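Local coordinates for protein genome packaging NTPase B204 (Sulfolobus turreted icosahedral virus 2, PDB 4KFU) that probably hydrolyses ATP to power the packaging of viral DNA, as a P-loop NTPase of the FtsK-HerA superfamily, at residues A[55-59]-A[60-64]; A[22-25]-A[26-30]; A[119-122]-A[123-127]. All coordinates share one frame; numbering follows the deposited sequence.

Contact 1: A[55-59]-A[60-64]; sequences YNATS and LSDIV
Two donors converge on OD2 of Asp-62. The backbone N of Thr-58 lies 3.2 Å from this OD2 in a nearly straight bond (175° at the hydrogen), reaching its anti side a little out of the carboxylate plane. Water 1 donates to Asp-62 OD2 from 2.7 Å and also bonds to Thr-58 OG1 and, at 2.9 Å, to Tyr-55 OH. The tyrosine adds the edge of its ring: Tyr-55 CE2 stands 3.5 Å from Asp-62 OD2, the oxygen near the ring plane and the carboxylate turned 84° from it. CG of Asp-62 lies anti to its own carbonyl carbon (chi1 -69°), which turns the carboxylate back past the start of the helix, toward the amide of Thr-58.

Ser-59 is the N-cap of helix 60-65, in the beta-alpha-beta unit of strand 55-56, this helix and strand 68-72. Its OG, 3.2 Å away, accepts from Asp-62 N, one of the first-turn amides that lack a partner four residues back in the helix; a short side chain with an acceptor suits this task. The acid returns a bond to Thr-58, one residue before the cap, whereas a classical capping box would use the cap residue's own amide. Water 2 donates to Asp-62 OD1 at 2.7 Å and bonds to Ser-59 OG. On the inner side, Ala-57 CB rests 3.5 Å from Asp-62 CB and 4.2 Å from Ile-63 CG1; a small side chain suits this close approach. Ile-63 continues inward onto Val-71 and Ala-87.

Lys-66 makes a cation-pi contact with Tyr-55 and a long, weak ion pair with Asp-62 OD1. With this charge, the donors on both oxygens and the N-terminal end of the helix dipole, the aspartate is probably favoured in its ionised form.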
ATOM      1  N   TYR A  55     -16.632   6.168   3.514  1.00 26.31           N
ATOM      2  CA  TYR A  55     -17.153   7.540   3.500  1.00 23.59           C
ATOM      3  C   TYR A  55     -16.219   8.490   2.735  1.00 28.22           C
ATOM      4  O   TYR A  55     -15.024   8.585   3.042  1.00 26.69           O
ATOM      5  CB  TYR A  55     -17.372   8.065   4.920  1.00 27.51           C
ATOM      6  CG  TYR A  55     -18.085   9.407   4.936  1.00 25.12           C
ATOM      7  CD1 TYR A  55     -19.475   9.481   4.952  1.00 31.85           C
ATOM      8  CD2 TYR A  55     -17.367  10.597   4.900  1.00 25.85           C
ATOM      9  CE1 TYR A  55     -20.136  10.717   4.950  1.00 29.10           C
ATOM     10  CE2 TYR A  55     -18.012  11.833   4.894  1.00 31.45           C
ATOM     11  CZ  TYR A  55     -19.394  11.886   4.918  1.00 29.71           C
ATOM     12  OH  TYR A  55     -20.027  13.111   4.923  1.00 29.03           O
ATOM     13  N   ASN A  56     -16.766   9.192   1.744  1.00 27.19           N
ATOM     14  CA  ASN A  56     -15.980  10.129   0.940  1.00 24.79           C
ATOM     15  C   ASN A  56     -15.742  11.438   1.699  1.00 33.40           C
ATOM     16  O   ASN A  56     -16.589  12.344   1.686  1.00 24.72           O
ATOM     17  CB  ASN A  56     -16.674  10.410  -0.392  1.00 29.18           C
ATOM     18  CG  ASN A  56     -16.627   9.220  -1.352  1.00 38.87           C
ATOM     19  OD1 ASN A  56     -16.427   9.399  -2.557  1.00 47.04           O
ATOM     20  ND2 ASN A  56     -16.810   8.012  -0.828  1.00 31.99           N
ATOM     21  N   ALA A  57     -14.581  11.531   2.345  1.00 25.61           N
ATOM     22  CA  ALA A  57     -14.253  12.634   3.244  1.00 25.42           C
ATOM     23  C   ALA A  57     -13.977  13.949   2.521  1.00 31.82           C
ATOM     24  O   ALA A  57     -13.360  13.964   1.449  1.00 34.47           O
ATOM     25  CB  ALA A  57     -13.064  12.257   4.112  1.00 27.11           C
ATOM     26  N   THR A  58     -14.425  15.052   3.123  1.00 29.85           N
ATOM     27  CA  THR A  58     -14.198  16.389   2.567  1.00 33.19           C
ATOM     28  C   THR A  58     -13.554  17.317   3.599  1.00 38.31           C
ATOM     29  O   THR A  58     -13.347  18.506   3.335  1.00 41.14           O
ATOM     30  CB  THR A  58     -15.513  17.032   2.061  1.00 29.98           C
ATOM     31  OG1 THR A  58     -16.456  17.093   3.134  1.00 28.70           O
ATOM     32  CG2 THR A  58     -16.116  16.211   0.907  1.00 32.32           C
ATOM     33  N   SER A  59     -13.257  16.768   4.776  1.00 33.96           N
ATOM     34  CA  SER A  59     -12.548  17.504   5.818  1.00 28.95           C
ATOM     35  C   SER A  59     -11.617  16.574   6.606  1.00 31.17           C
ATOM     36  O   SER A  59     -11.735  15.350   6.532  1.00 28.51           O
ATOM     37  CB  SER A  59     -13.535  18.186   6.772  1.00 28.33           C
ATOM     38  OG  SER A  59     -14.066  17.259   7.703  1.00 28.96           O
ATOM     39  N   LEU A  60     -10.694  17.160   7.360  1.00 29.43           N
ATOM     40  CA  LEU A  60      -9.804  16.384   8.216  1.00 33.95           C
ATOM     41  C   LEU A  60     -10.597  15.689   9.301  1.00 32.51           C
ATOM     42  O   LEU A  60     -10.219  14.618   9.788  1.00 27.94           O
ATOM     43  CB  LEU A  60      -8.794  17.309   8.889  1.00 33.22           C
ATOM     44  CG  LEU A  60      -7.562  17.693   8.091  1.00 34.83           C
ATOM     45  CD1 LEU A  60      -6.801  18.775   8.847  1.00 36.90           C
ATOM     46  CD2 LEU A  60      -6.716  16.462   7.901  1.00 35.10           C
ATOM     47  N   SER A  61     -11.684  16.330   9.707  1.00 27.08           N
ATOM     48  CA  SER A  61     -12.534  15.798  10.763  1.00 31.39           C
ATOM     49  C   SER A  61     -13.141  14.472  10.343  1.00 27.03           C
ATOM     50  O   SER A  61     -13.202  13.531  11.139  1.00 29.31           O
ATOM     51  CB  SER A  61     -13.649  16.794  11.099  1.00 31.66           C
ATOM     52  OG  SER A  61     -14.579  16.202  11.992  1.00 41.45           O
ATOM     53  N   ASP A  62     -13.600  14.408   9.094  1.00 28.17           N
ATOM     54  CA  ASP A  62     -14.135  13.163   8.541  1.00 27.97           C
ATOM     55  C   ASP A  62     -13.108  12.033   8.601  1.00 27.00           C
ATOM     56  O   ASP A  62     -13.455  10.885   8.879  1.00 27.67           O
ATOM     57  CB  ASP A  62     -14.580  13.362   7.088  1.00 27.71           C
ATOM     58  CG  ASP A  62     -15.800  14.252   6.956  1.00 34.08           C
ATOM     59  OD1 ASP A  62     -16.412  14.593   7.996  1.00 37.85           O
ATOM     60  OD2 ASP A  62     -16.141  14.608   5.801  1.00 28.70           O
ATOM     61  N   ILE A  63     -11.844  12.354   8.343  1.00 27.77           N
ATOM     62  CA  ILE A  63     -10.805  11.322   8.338  1.00 27.36           C
ATOM     63  C   ILE A  63     -10.686  10.694   9.719  1.00 26.75           C
ATOM     64  O   ILE A  63     -10.592   9.477   9.849  1.00 20.78           O
ATOM     65  CB  ILE A  63      -9.442  11.882   7.895  1.00 27.01           C
ATOM     66  CG1 ILE A  63      -9.565  12.510   6.508  1.00 30.07           C
ATOM     67  CG2 ILE A  63      -8.381  10.790   7.882  1.00 24.13           C
ATOM     68  CD1 ILE A  63      -8.259  13.078   5.986  1.00 31.30           C
ATOM     69  N   VAL A  64     -10.726  11.521  10.757  1.00 25.61           N
ATOM     70  CA  VAL A  64     -10.645  11.012  12.124  1.00 24.89           C
ATOM     71  C   VAL A  64     -11.920  10.279  12.582  1.00 28.66           C
ATOM     72  O   VAL A  64     -11.838   9.242  13.243  1.00 27.46           O
ATOM     73  CB  VAL A  64     -10.315  12.157  13.135  1.00 25.85           C
ATOM     74  CG1 VAL A  64     -10.158  11.605  14.551  1.00 23.97           C
ATOM     75  CG2 VAL A  64      -9.058  12.891  12.712  1.00 24.62           C
TER
HETATM   76  O   HOH W   1     -18.557  15.571   4.941  1.00 34.77           O
HETATM   77  O   HOH W   2     -17.092  17.215   7.796  1.00 41.50           O

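Contact 2: A[22-25]-A[26-30]; sequences KHYF and IPVLK
Val-28 N donates to Tyr-24 O across 3.1 Å, and one residue on Leu-29 N reaches Phe-25 O at 2.9 Å; both are ordinary i to i+4 helix bonds. Lys-30 N repeats the pattern on Ile-26 O. The exception is Pro-27, which has no N-H to offer the turn before. Its CD instead packs 3.3 Å from Lys-22 O and also 3.3 Å from Tyr-24 O, the latter already satisfied by Val-28 N. Proline thus suits a point where the helix is kinked and where a wider, pi-type turn at 22-25 already opens the spiral. At the polar end of Lys-22, NZ makes a salt bridge with Glu-49, while Val-28 O, further along, receives ND1 of His-32.

Helix 17-31 is the one that follows the phosphate-binding loop in P-loop NTPases, and Lys-22 lies on the part of it near the bound nucleotide analogue. One side of the helix packs on the central sheet: Ile-26, branched and buried, meets Tyr-36 and Ile-38 of strand 35-40, and Phe-25 meets Val-7 and Leu-9 of strand 6-10.

On another side Tyr-24 and Val-28 pair through a CH-pi contact. Val-28 CG2 is 4.0 Å from the centroid of the Tyr-24 ring, 26° off its normal and offset toward the rim, so that Tyr-24 CE1 is the nearest ring atom at 3.7 Å. The ring can lie alongside the next turn because Tyr-24 CG is anti to its backbone N (chi1 174°). The same Val-28 CG2 also packs against Tyr-24 O. Beyond this pair, the tyrosine ring brings Tyr-24 CD2 over the centre of the Phe-25 ring, 3.8 Å above its plane.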
ATOM      1  N   LYS A  22      -9.087  -4.568  -3.336  1.00 24.30           N
ATOM      2  CA  LYS A  22     -10.551  -4.475  -3.262  1.00 27.61           C
ATOM      3  C   LYS A  22     -11.221  -5.779  -2.860  1.00 29.13           C
ATOM      4  O   LYS A  22     -12.251  -5.764  -2.189  1.00 29.76           O
ATOM      5  CB  LYS A  22     -11.131  -4.006  -4.602  1.00 27.87           C
ATOM      6  CG  LYS A  22     -10.722  -2.593  -5.016  1.00 28.02           C
ATOM      7  CD  LYS A  22     -10.974  -2.376  -6.511  1.00 25.84           C
ATOM      8  CE  LYS A  22     -10.357  -1.069  -7.002  1.00 32.55           C
ATOM      9  NZ  LYS A  22     -10.540  -0.877  -8.473  1.00 30.96           N
ATOM     10  N   HIS A  23     -10.650  -6.909  -3.270  1.00 25.92           N
ATOM     11  CA  HIS A  23     -11.340  -8.189  -3.099  1.00 28.06           C
ATOM     12  C   HIS A  23     -10.603  -9.183  -2.214  1.00 30.04           C
ATOM     13  O   HIS A  23     -11.051 -10.309  -2.040  1.00 31.21           O
ATOM     14  CB  HIS A  23     -11.660  -8.819  -4.451  1.00 30.98           C
ATOM     15  CG  HIS A  23     -12.586  -7.996  -5.288  1.00 35.02           C
ATOM     16  ND1 HIS A  23     -12.221  -7.473  -6.510  1.00 35.20           N
ATOM     17  CD2 HIS A  23     -13.866  -7.603  -5.077  1.00 35.86           C
ATOM     18  CE1 HIS A  23     -13.240  -6.800  -7.021  1.00 37.09           C
ATOM     19  NE2 HIS A  23     -14.245  -6.859  -6.168  1.00 42.59           N
ATOM     20  N   TYR A  24      -9.464  -8.779  -1.666  1.00 29.33           N
ATOM     21  CA  TYR A  24      -8.863  -9.586  -0.620  1.00 27.62           C
ATOM     22  C   TYR A  24      -8.614  -8.786   0.652  1.00 33.10           C
ATOM     23  O   TYR A  24      -9.200  -9.077   1.697  1.00 34.51           O
ATOM     24  CB  TYR A  24      -7.569 -10.265  -1.062  1.00 29.41           C
ATOM     25  CG  TYR A  24      -6.938 -10.968   0.111  1.00 33.88           C
ATOM     26  CD1 TYR A  24      -7.501 -12.127   0.626  1.00 39.08           C
ATOM     27  CD2 TYR A  24      -5.817 -10.450   0.737  1.00 29.33           C
ATOM     28  CE1 TYR A  24      -6.947 -12.767   1.715  1.00 40.92           C
ATOM     29  CE2 TYR A  24      -5.257 -11.081   1.831  1.00 37.15           C
ATOM     30  CZ  TYR A  24      -5.827 -12.241   2.313  1.00 39.77           C
ATOM     31  OH  TYR A  24      -5.273 -12.877   3.397  1.00 46.63           O
ATOM     32  N   PHE A  25      -7.731  -7.790   0.571  1.00 26.34           N
ATOM     33  CA  PHE A  25      -7.370  -7.013   1.759  1.00 26.85           C
ATOM     34  C   PHE A  25      -8.552  -6.312   2.439  1.00 27.60           C
ATOM     35  O   PHE A  25      -8.783  -6.520   3.624  1.00 31.95           O
ATOM     36  CB  PHE A  25      -6.240  -6.028   1.446  1.00 22.72           C
ATOM     37  CG  PHE A  25      -4.904  -6.700   1.207  1.00 23.69           C
ATOM     38  CD1 PHE A  25      -4.192  -7.248   2.268  1.00 22.54           C
ATOM     39  CD2 PHE A  25      -4.370  -6.796  -0.077  1.00 24.00           C
ATOM     40  CE1 PHE A  25      -2.956  -7.886   2.062  1.00 22.99           C
ATOM     41  CE2 PHE A  25      -3.126  -7.419  -0.296  1.00 25.62           C
ATOM     42  CZ  PHE A  25      -2.424  -7.967   0.772  1.00 19.69           C
ATOM     43  N   ILE A  26      -9.290  -5.490   1.699  1.00 25.83           N
ATOM     44  CA  ILE A  26     -10.454  -4.793   2.262  1.00 27.91           C
ATOM     45  C   ILE A  26     -11.509  -5.713   2.905  1.00 30.16           C
ATOM     46  O   ILE A  26     -11.910  -5.464   4.041  1.00 30.87           O
ATOM     47  CB  ILE A  26     -11.093  -3.804   1.260  1.00 25.86           C
ATOM     48  CG1 ILE A  26     -10.207  -2.565   1.122  1.00 20.52           C
ATOM     49  CG2 ILE A  26     -12.514  -3.422   1.705  1.00 23.89           C
ATOM     50  CD1 ILE A  26     -10.563  -1.687  -0.048  1.00 23.79           C
ATOM     51  N   PRO A  27     -11.943  -6.785   2.202  1.00 35.22           N
ATOM     52  CA  PRO A  27     -12.873  -7.718   2.851  1.00 30.85           C
ATOM     53  C   PRO A  27     -12.325  -8.329   4.141  1.00 35.43           C
ATOM     54  O   PRO A  27     -13.076  -8.431   5.116  1.00 34.24           O
ATOM     55  CB  PRO A  27     -13.056  -8.814   1.797  1.00 39.50           C
ATOM     56  CG  PRO A  27     -12.842  -8.109   0.504  1.00 35.65           C
ATOM     57  CD  PRO A  27     -11.753  -7.118   0.775  1.00 31.43           C
ATOM     58  N   VAL A  28     -11.053  -8.724   4.151  1.00 30.79           N
ATOM     59  CA  VAL A  28     -10.472  -9.369   5.334  1.00 32.76           C
ATOM     60  C   VAL A  28     -10.382  -8.403   6.515  1.00 36.61           C
ATOM     61  O   VAL A  28     -10.629  -8.777   7.669  1.00 35.56           O
ATOM     62  CB  VAL A  28      -9.082  -9.967   5.043  1.00 32.96           C
ATOM     63  CG1 VAL A  28      -8.410 -10.418   6.328  1.00 38.74           C
ATOM     64  CG2 VAL A  28      -9.207 -11.139   4.082  1.00 37.49           C
ATOM     65  N   LEU A  29     -10.029  -7.157   6.217  1.00 30.40           N
ATOM     66  CA  LEU A  29      -9.982  -6.133   7.246  1.00 33.63           C
ATOM     67  C   LEU A  29     -11.362  -5.961   7.845  1.00 32.52           C
ATOM     68  O   LEU A  29     -11.532  -6.100   9.057  1.00 32.68           O
ATOM     69  CB  LEU A  29      -9.475  -4.811   6.672  1.00 28.72           C
ATOM     70  CG  LEU A  29      -8.005  -4.890   6.275  1.00 25.53           C
ATOM     71  CD1 LEU A  29      -7.530  -3.581   5.648  1.00 23.95           C
ATOM     72  CD2 LEU A  29      -7.174  -5.260   7.489  1.00 28.22           C
ATOM     73  N   LYS A  30     -12.342  -5.688   6.984  1.00 33.03           N
ATOM     74  CA  LYS A  30     -13.722  -5.475   7.411  1.00 36.70           C
ATOM     75  C   LYS A  30     -14.266  -6.668   8.181  1.00 41.46           C
ATOM     76  O   LYS A  30     -15.017  -6.503   9.145  1.00 42.62           O
ATOM     77  CB  LYS A  30     -14.613  -5.162   6.212  1.00 36.32           C
ATOM     78  CG  LYS A  30     -14.337  -3.804   5.584  1.00 36.41           C
ATOM     79  CD  LYS A  30     -15.521  -2.861   5.738  1.00 42.73           C
ATOM     80  CE  LYS A  30     -16.718  -3.311   4.931  1.00 45.65           C
ATOM     81  NZ  LYS A  30     -17.939  -2.566   5.350  1.00 52.03           N
TER

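Contact 3: A[119-122]-A[123-127]; sequences IDEA and LHANR
His-124 folds back along the helix onto Asp-120, one turn earlier. Its CB lies 3.5 Å from Asp-120 O and its CG 3.6 Å from the same oxygen. ND1 then donates to Asp-120 O at 3.0 Å, with the oxygen close to the imidazole plane, and it also comes within 3.2 Å of Asp-120 OD1. Last, CE1 passes 3.4 Å from Asp-120 OD1, the carboxylate being turned 37° from the ring. Chi1 of -60° carries the ring back along the helix, and chi2 of 98° turns its ND1 edge to Asp-120 O. That oxygen also receives weak bonds from the amides of His-124 and Leu-123. Histidine probably suits this last turn, its ring N-H adding a donor where the backbone bond is weak.

The helix ends here: Ala-125 leaves helical angles, yet its N still bonds Glu-121 O at 2.7 Å, and its small CB packs 3.9 Å from Glu-121 CG. Ala-122 O is buried without a polar partner; CB of Asn-126 presses on it at 3.2 Å.

Helix 117-124 forms the crossover between strands 98-102 and 131-137. Ile-119 and Ala-122 pack on Phe-81 and Trp-85 of helix 78-95, where Glu-121 salt-bridges Lys-89, while Leu-123 leans on helix 145-150 and Asn-126 ND2 bonds Leu-131 O at the following strand.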
ATOM      1  N   ILE A 119       6.833  10.536   6.467  1.00 24.97           N
ATOM      2  CA  ILE A 119       7.328   9.358   5.755  1.00 21.99           C
ATOM      3  C   ILE A 119       8.234   8.532   6.660  1.00 19.93           C
ATOM      4  O   ILE A 119       8.095   7.313   6.745  1.00 17.93           O
ATOM      5  CB  ILE A 119       8.111   9.736   4.475  1.00 29.84           C
ATOM      6  CG1 ILE A 119       7.217  10.518   3.503  1.00 29.17           C
ATOM      7  CG2 ILE A 119       8.676   8.490   3.793  1.00 23.90           C
ATOM      8  CD1 ILE A 119       5.992   9.763   3.061  1.00 27.51           C
ATOM      9  N   ASP A 120       9.161   9.197   7.341  1.00 16.95           N
ATOM     10  CA  ASP A 120      10.048   8.485   8.243  1.00 21.97           C
ATOM     11  C   ASP A 120       9.271   7.761   9.331  1.00 23.13           C
ATOM     12  O   ASP A 120       9.549   6.597   9.646  1.00 18.48           O
ATOM     13  CB  ASP A 120      11.070   9.421   8.875  1.00 22.65           C
ATOM     14  CG  ASP A 120      12.164   8.661   9.589  1.00 28.34           C
ATOM     15  OD1 ASP A 120      13.024   8.092   8.882  1.00 26.74           O
ATOM     16  OD2 ASP A 120      12.147   8.596  10.836  1.00 26.29           O
ATOM     17  N   GLU A 121       8.285   8.439   9.906  1.00 17.38           N
ATOM     18  CA  GLU A 121       7.466   7.798  10.928  1.00 19.71           C
ATOM     19  C   GLU A 121       6.670   6.613  10.377  1.00 20.93           C
ATOM     20  O   GLU A 121       6.547   5.572  11.032  1.00 21.79           O
ATOM     21  CB  GLU A 121       6.506   8.822  11.555  1.00 24.95           C
ATOM     22  CG  GLU A 121       6.135   8.487  12.980  1.00 29.87           C
ATOM     23  CD  GLU A 121       5.003   9.344  13.528  1.00 33.25           C
ATOM     24  OE1 GLU A 121       4.865  10.510  13.103  1.00 30.89           O
ATOM     25  OE2 GLU A 121       4.252   8.839  14.390  1.00 37.85           O
ATOM     26  N   ALA A 122       6.117   6.787   9.177  1.00 18.23           N
ATOM     27  CA  ALA A 122       5.300   5.757   8.563  1.00 19.43           C
ATOM     28  C   ALA A 122       6.107   4.471   8.388  1.00 18.82           C
ATOM     29  O   ALA A 122       5.589   3.367   8.586  1.00 23.26           O
ATOM     30  CB  ALA A 122       4.790   6.239   7.226  1.00 16.71           C
ATOM     31  N   LEU A 123       7.374   4.616   8.008  1.00 15.64           N
ATOM     32  CA  LEU A 123       8.201   3.447   7.665  1.00 19.47           C
ATOM     33  C   LEU A 123       8.966   2.877   8.861  1.00 21.12           C
ATOM     34  O   LEU A 123       9.459   1.755   8.795  1.00 20.63           O
ATOM     35  CB  LEU A 123       9.187   3.799   6.540  1.00 17.70           C
ATOM     36  CG  LEU A 123       8.638   4.111   5.148  1.00 18.05           C
ATOM     37  CD1 LEU A 123       9.797   4.327   4.177  1.00 20.77           C
ATOM     38  CD2 LEU A 123       7.712   2.998   4.618  1.00 21.28           C
ATOM     39  N   HIS A 124       9.082   3.639   9.948  1.00 21.08           N
ATOM     40  CA  HIS A 124       9.846   3.154  11.102  1.00 22.26           C
ATOM     41  C   HIS A 124       9.066   3.069  12.418  1.00 27.85           C
ATOM     42  O   HIS A 124       9.468   2.357  13.337  1.00 29.62           O
ATOM     43  CB  HIS A 124      11.109   4.007  11.320  1.00 23.39           C
ATOM     44  CG  HIS A 124      12.049   4.009  10.158  1.00 21.50           C
ATOM     45  ND1 HIS A 124      12.080   5.021   9.231  1.00 22.98           N
ATOM     46  CD2 HIS A 124      12.998   3.114   9.780  1.00 17.80           C
ATOM     47  CE1 HIS A 124      13.007   4.756   8.323  1.00 22.08           C
ATOM     48  NE2 HIS A 124      13.574   3.604   8.635  1.00 19.34           N
ATOM     49  N   ALA A 125       7.962   3.794  12.526  1.00 26.70           N
ATOM     50  CA  ALA A 125       7.264   3.852  13.805  1.00 32.20           C
ATOM     51  C   ALA A 125       5.777   3.591  13.636  1.00 31.17           C
ATOM     52  O   ALA A 125       4.959   4.066  14.429  1.00 31.71           O
ATOM     53  CB  ALA A 125       7.497   5.195  14.457  1.00 30.49           C
ATOM     54  N   ASN A 126       5.428   2.839  12.601  1.00 27.07           N
ATOM     55  CA  ASN A 126       4.020   2.673  12.268  1.00 26.74           C
ATOM     56  C   ASN A 126       3.258   1.898  13.332  1.00 32.45           C
ATOM     57  O   ASN A 126       2.092   2.202  13.616  1.00 27.17           O
ATOM     58  CB  ASN A 126       3.850   2.045  10.883  1.00 26.07           C
ATOM     59  CG  ASN A 126       4.294   0.597  10.831  1.00 27.43           C
ATOM     60  OD1 ASN A 126       5.488   0.296  10.873  1.00 33.70           O
ATOM     61  ND2 ASN A 126       3.333  -0.307  10.717  1.00 30.48           N
ATOM     62  N   ARG A 127       3.918   0.910  13.933  1.00 25.74           N
ATOM     63  CA  ARG A 127       3.261   0.100  14.957  1.00 30.26           C
ATOM     64  C   ARG A 127       2.924   0.938  16.189  1.00 34.05           C
ATOM     65  O   ARG A 127       1.843   0.815  16.751  1.00 35.95           O
ATOM     66  CB  ARG A 127       4.109  -1.118  15.327  1.00 35.96           C
ATOM     67  CG  ARG A 127       4.432  -2.031  14.139  1.00 36.44           C
ATOM     68  CD  ARG A 127       4.583  -3.486  14.571  1.00 41.88           C
ATOM     69  NE  ARG A 127       5.371  -4.269  13.622  1.00 49.18           N
ATOM     70  CZ  ARG A 127       4.865  -4.944  12.591  1.00 44.97           C
ATOM     71  NH1 ARG A 127       3.560  -4.933  12.358  1.00 43.79           N
ATOM     72  NH2 ARG A 127       5.671  -5.634  11.786  1.00 46.86           N
TER

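How the contacts relate
The three local contacts come in chain order 2, 1, 3 and lie well apart, with centres 21 to 23 Å from one another. Contacts 1 and 2 approach closest, their nearest atoms about 9 Å apart; contact 3 stays about 14 Å from contact 1 and 12 Å from contact 2. Contact 2 is the one beside the nucleotide, with the Lys-22 side chain about 5 Å from the ATP analogue and about 6 Å from a magnesium ion. Contacts 1 and 3 lie in the wider surroundings of the zinc ion, though neither supplies a ligand to it: Asp-39, His-41, Asp-73 and His-108 hold the metal, and the side chains of Ile-63 and Ile-119 are about 10 and 9 Å from it.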